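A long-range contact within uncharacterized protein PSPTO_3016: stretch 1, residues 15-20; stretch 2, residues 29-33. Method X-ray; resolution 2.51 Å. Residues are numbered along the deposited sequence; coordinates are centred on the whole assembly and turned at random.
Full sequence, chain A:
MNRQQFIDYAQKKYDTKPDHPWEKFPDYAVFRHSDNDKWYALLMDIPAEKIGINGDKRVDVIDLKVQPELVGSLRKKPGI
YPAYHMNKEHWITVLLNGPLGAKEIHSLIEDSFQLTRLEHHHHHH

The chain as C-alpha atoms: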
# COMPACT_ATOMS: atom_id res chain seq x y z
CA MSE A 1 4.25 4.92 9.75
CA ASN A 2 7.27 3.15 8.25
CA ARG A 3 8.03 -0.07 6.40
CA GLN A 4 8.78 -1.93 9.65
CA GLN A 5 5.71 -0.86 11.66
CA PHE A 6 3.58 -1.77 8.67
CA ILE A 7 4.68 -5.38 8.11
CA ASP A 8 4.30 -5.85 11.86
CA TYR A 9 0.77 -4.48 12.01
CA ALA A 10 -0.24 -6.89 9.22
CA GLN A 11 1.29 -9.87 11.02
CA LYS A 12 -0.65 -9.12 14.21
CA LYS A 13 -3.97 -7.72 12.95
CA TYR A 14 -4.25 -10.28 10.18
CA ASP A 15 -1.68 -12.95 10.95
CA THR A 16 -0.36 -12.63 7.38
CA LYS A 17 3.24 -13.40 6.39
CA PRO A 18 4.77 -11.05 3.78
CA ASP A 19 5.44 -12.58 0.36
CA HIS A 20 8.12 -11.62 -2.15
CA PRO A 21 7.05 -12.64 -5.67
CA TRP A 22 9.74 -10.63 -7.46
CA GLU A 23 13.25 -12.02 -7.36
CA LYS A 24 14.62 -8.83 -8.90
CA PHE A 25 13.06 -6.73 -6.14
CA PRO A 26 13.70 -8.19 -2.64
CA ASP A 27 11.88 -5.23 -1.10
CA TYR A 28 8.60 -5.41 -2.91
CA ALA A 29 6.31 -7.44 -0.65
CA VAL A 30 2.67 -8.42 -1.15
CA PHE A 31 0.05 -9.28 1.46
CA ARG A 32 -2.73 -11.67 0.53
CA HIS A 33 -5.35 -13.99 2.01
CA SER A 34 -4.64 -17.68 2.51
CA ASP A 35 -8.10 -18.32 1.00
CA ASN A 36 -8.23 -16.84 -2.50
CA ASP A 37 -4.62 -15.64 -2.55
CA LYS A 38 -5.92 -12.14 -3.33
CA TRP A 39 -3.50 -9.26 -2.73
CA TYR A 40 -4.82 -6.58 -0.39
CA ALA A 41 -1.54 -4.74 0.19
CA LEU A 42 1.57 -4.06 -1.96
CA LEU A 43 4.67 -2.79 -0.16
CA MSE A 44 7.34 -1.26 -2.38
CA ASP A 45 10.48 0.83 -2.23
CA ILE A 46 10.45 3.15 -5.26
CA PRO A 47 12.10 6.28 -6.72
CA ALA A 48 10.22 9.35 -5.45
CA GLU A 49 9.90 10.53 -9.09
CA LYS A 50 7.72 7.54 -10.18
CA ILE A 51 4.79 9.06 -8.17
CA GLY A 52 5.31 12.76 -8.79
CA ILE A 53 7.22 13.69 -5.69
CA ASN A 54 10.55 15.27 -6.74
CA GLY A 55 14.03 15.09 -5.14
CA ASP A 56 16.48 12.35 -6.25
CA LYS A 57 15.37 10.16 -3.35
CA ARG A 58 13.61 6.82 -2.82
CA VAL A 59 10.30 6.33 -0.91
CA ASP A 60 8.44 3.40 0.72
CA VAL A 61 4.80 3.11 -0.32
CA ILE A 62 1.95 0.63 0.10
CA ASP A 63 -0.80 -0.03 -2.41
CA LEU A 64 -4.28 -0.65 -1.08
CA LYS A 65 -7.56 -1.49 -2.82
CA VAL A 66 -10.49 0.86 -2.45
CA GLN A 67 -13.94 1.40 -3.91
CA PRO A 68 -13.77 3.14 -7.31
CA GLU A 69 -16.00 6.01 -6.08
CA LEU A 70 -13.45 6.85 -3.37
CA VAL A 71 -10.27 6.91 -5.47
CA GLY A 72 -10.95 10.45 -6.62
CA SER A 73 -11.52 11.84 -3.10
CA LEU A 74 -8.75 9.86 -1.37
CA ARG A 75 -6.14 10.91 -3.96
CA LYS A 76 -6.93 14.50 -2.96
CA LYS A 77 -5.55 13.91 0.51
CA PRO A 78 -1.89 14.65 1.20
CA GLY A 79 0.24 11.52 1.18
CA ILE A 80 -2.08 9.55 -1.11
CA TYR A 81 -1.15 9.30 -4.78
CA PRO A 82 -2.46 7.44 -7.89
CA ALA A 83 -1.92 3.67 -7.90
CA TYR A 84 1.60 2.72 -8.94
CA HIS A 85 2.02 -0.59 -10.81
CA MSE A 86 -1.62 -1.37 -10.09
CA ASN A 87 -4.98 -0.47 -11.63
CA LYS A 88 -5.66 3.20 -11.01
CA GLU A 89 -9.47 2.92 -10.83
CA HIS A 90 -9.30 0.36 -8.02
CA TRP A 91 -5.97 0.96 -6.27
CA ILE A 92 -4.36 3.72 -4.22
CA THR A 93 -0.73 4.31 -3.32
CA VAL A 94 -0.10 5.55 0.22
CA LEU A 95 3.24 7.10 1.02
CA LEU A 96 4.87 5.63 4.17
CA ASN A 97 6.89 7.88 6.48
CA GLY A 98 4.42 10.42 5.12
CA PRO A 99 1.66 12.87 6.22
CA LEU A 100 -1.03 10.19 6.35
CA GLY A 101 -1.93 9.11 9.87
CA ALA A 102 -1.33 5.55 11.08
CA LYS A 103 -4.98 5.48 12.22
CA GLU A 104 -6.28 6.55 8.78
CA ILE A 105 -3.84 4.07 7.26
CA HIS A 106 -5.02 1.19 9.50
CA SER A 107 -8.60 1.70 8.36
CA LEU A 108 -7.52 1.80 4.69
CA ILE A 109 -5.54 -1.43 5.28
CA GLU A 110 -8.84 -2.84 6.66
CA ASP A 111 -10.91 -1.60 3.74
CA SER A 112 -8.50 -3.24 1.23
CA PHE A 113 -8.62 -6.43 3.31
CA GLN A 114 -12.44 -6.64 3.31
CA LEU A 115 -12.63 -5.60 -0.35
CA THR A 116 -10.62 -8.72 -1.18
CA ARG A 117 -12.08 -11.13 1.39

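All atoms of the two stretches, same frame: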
# COMPACT_ATOMS: atom_id res chain seq x y z
N ASP A 15 -2.44 -11.71 10.91
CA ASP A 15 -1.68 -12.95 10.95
C ASP A 15 -1.25 -13.38 9.54
O ASP A 15 -1.31 -14.55 9.18
CB ASP A 15 -2.55 -14.04 11.59
CG ASP A 15 -1.73 -15.16 12.18
OD1 ASP A 15 -1.22 -16.00 11.41
OD2 ASP A 15 -1.59 -15.18 13.42
N THR A 16 -0.81 -12.41 8.75
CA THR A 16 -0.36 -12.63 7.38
C THR A 16 1.16 -12.50 7.28
O THR A 16 1.74 -11.57 7.83
CB THR A 16 -0.97 -11.60 6.41
OG1 THR A 16 -2.40 -11.64 6.48
CG2 THR A 16 -0.53 -11.88 4.98
N LYS A 17 1.79 -13.44 6.58
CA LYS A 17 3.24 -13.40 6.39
C LYS A 17 3.53 -12.74 5.04
O LYS A 17 2.94 -13.11 4.02
CB LYS A 17 3.83 -14.82 6.46
CG LYS A 17 4.69 -15.28 5.27
CD LYS A 17 3.84 -15.84 4.11
CE LYS A 17 4.66 -16.09 2.83
NZ LYS A 17 5.88 -16.94 3.03
N PRO A 18 4.43 -11.74 5.02
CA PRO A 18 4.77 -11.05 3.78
C PRO A 18 5.39 -11.96 2.73
O PRO A 18 6.25 -12.79 3.03
CB PRO A 18 5.73 -9.96 4.25
CG PRO A 18 6.40 -10.58 5.43
CD PRO A 18 5.22 -11.21 6.14
N ASP A 19 4.94 -11.79 1.49
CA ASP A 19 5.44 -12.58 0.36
C ASP A 19 6.30 -11.73 -0.56
O ASP A 19 6.11 -10.52 -0.64
CB ASP A 19 4.28 -13.16 -0.42
CG ASP A 19 4.28 -14.64 -0.39
OD1 ASP A 19 5.28 -15.23 -0.85
OD2 ASP A 19 3.29 -15.23 0.09
N HIS A 20 7.23 -12.36 -1.25
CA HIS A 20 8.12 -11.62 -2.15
C HIS A 20 8.15 -12.34 -3.48
O HIS A 20 9.03 -13.15 -3.74
CB HIS A 20 9.52 -11.56 -1.55
CG HIS A 20 9.54 -11.06 -0.15
ND1 HIS A 20 9.35 -9.74 0.18
CD2 HIS A 20 9.62 -11.73 1.03
CE1 HIS A 20 9.31 -9.60 1.49
NE2 HIS A 20 9.47 -10.80 2.03
N ALA A 29 6.95 -6.38 -1.41
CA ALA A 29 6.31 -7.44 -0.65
C ALA A 29 4.80 -7.32 -0.78
O ALA A 29 4.26 -6.23 -0.66
CB ALA A 29 6.70 -7.35 0.81
N VAL A 30 4.13 -8.44 -1.03
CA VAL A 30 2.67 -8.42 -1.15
C VAL A 30 2.02 -9.10 0.05
O VAL A 30 2.63 -9.93 0.71
CB VAL A 30 2.15 -9.09 -2.49
CG1 VAL A 30 2.85 -8.49 -3.69
CG2 VAL A 30 2.34 -10.58 -2.46
N PHE A 31 0.79 -8.70 0.35
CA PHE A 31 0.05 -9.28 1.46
C PHE A 31 -1.27 -9.80 0.92
O PHE A 31 -2.06 -9.02 0.39
CB PHE A 31 -0.20 -8.24 2.55
CG PHE A 31 1.05 -7.75 3.20
CD1 PHE A 31 1.96 -6.98 2.49
CD2 PHE A 31 1.34 -8.07 4.52
CE1 PHE A 31 3.15 -6.55 3.07
CE2 PHE A 31 2.52 -7.65 5.13
CZ PHE A 31 3.42 -6.88 4.40
N ARG A 32 -1.49 -11.10 1.03
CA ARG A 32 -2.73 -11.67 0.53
C ARG A 32 -3.39 -12.60 1.53
O ARG A 32 -2.85 -12.87 2.60
CB ARG A 32 -2.48 -12.43 -0.77
CG ARG A 32 -1.62 -13.66 -0.62
CD ARG A 32 -0.23 -13.43 -1.18
NE ARG A 32 0.54 -14.67 -1.17
CZ ARG A 32 0.25 -15.73 -1.92
NH1 ARG A 32 1.00 -16.82 -1.84
NH2 ARG A 32 -0.78 -15.70 -2.75
N HIS A 33 -4.59 -13.07 1.17
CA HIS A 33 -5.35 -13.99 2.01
C HIS A 33 -4.91 -15.42 1.70
O HIS A 33 -4.48 -15.72 0.59
CB HIS A 33 -6.85 -13.90 1.73
CG HIS A 33 -7.44 -12.56 2.01
ND1 HIS A 33 -7.42 -11.53 1.10
CD2 HIS A 33 -8.11 -12.09 3.09
CE1 HIS A 33 -8.04 -10.48 1.61
NE2 HIS A 33 -8.47 -10.79 2.82

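What joins the two stretches most firmly? Asp19 does so with both its side chain and its backbone. Its carboxylate forms a salt bridge with Arg32, in which NE of Arg32 donates to OD2 of Asp19 at 3.1 Å. The same oxygen receives a weak hydrogen bond from NH1 of Arg32, 3.4 Å from OD2 of Asp19. OD2 lies at the edge of the guanidinium, near its plane, where the N-H groups point, so charge attraction and hydrogen bonding act together.

How does the backbone pair? Asp19 and Val30 form a single antiparallel bridge of the hydrogen-bonded kind. N of Asp19 donates to O of Val30 at 3.1 Å in a nearly straight bond, with an angle of 169° at the hydrogen; N of Val30 returns a bond to O of Asp19 at 2.9 Å, more bent at 150°. O of Asp19 also meets CA of Ala29 at 3.1 Å in a CA-H...O contact. Residues 29-32 are strand, whereas stretch 1 has no regular helix or strand; Asp19 with Val30 is the single bridge between them.

What packs beside this bridge? CA of Pro18 lies over one face of the Phe31 ring, and the closest approach is CB of Pro18 to CZ of Phe31 at 3.9 Å. Although the CA-to-CB bond of Phe31 points sideways, the end of its side chain comes nearer to stretch 1. Pro18 also approaches Ala29, their CB atoms 4.4 Å apart.

What happens at the ends of the contact? The CA-to-CB bond of Thr16 points toward stretch 2, and CG2 of Thr16 comes within 3.5 Å of the backbone O of Arg32; the methyl carbon makes the closest approach, a packing contact and not a hydrogen bond. The CA-to-CB bond of His20 points away, yet its ring returns to place CE1 of His20 3.5 Å from CB of Ala29.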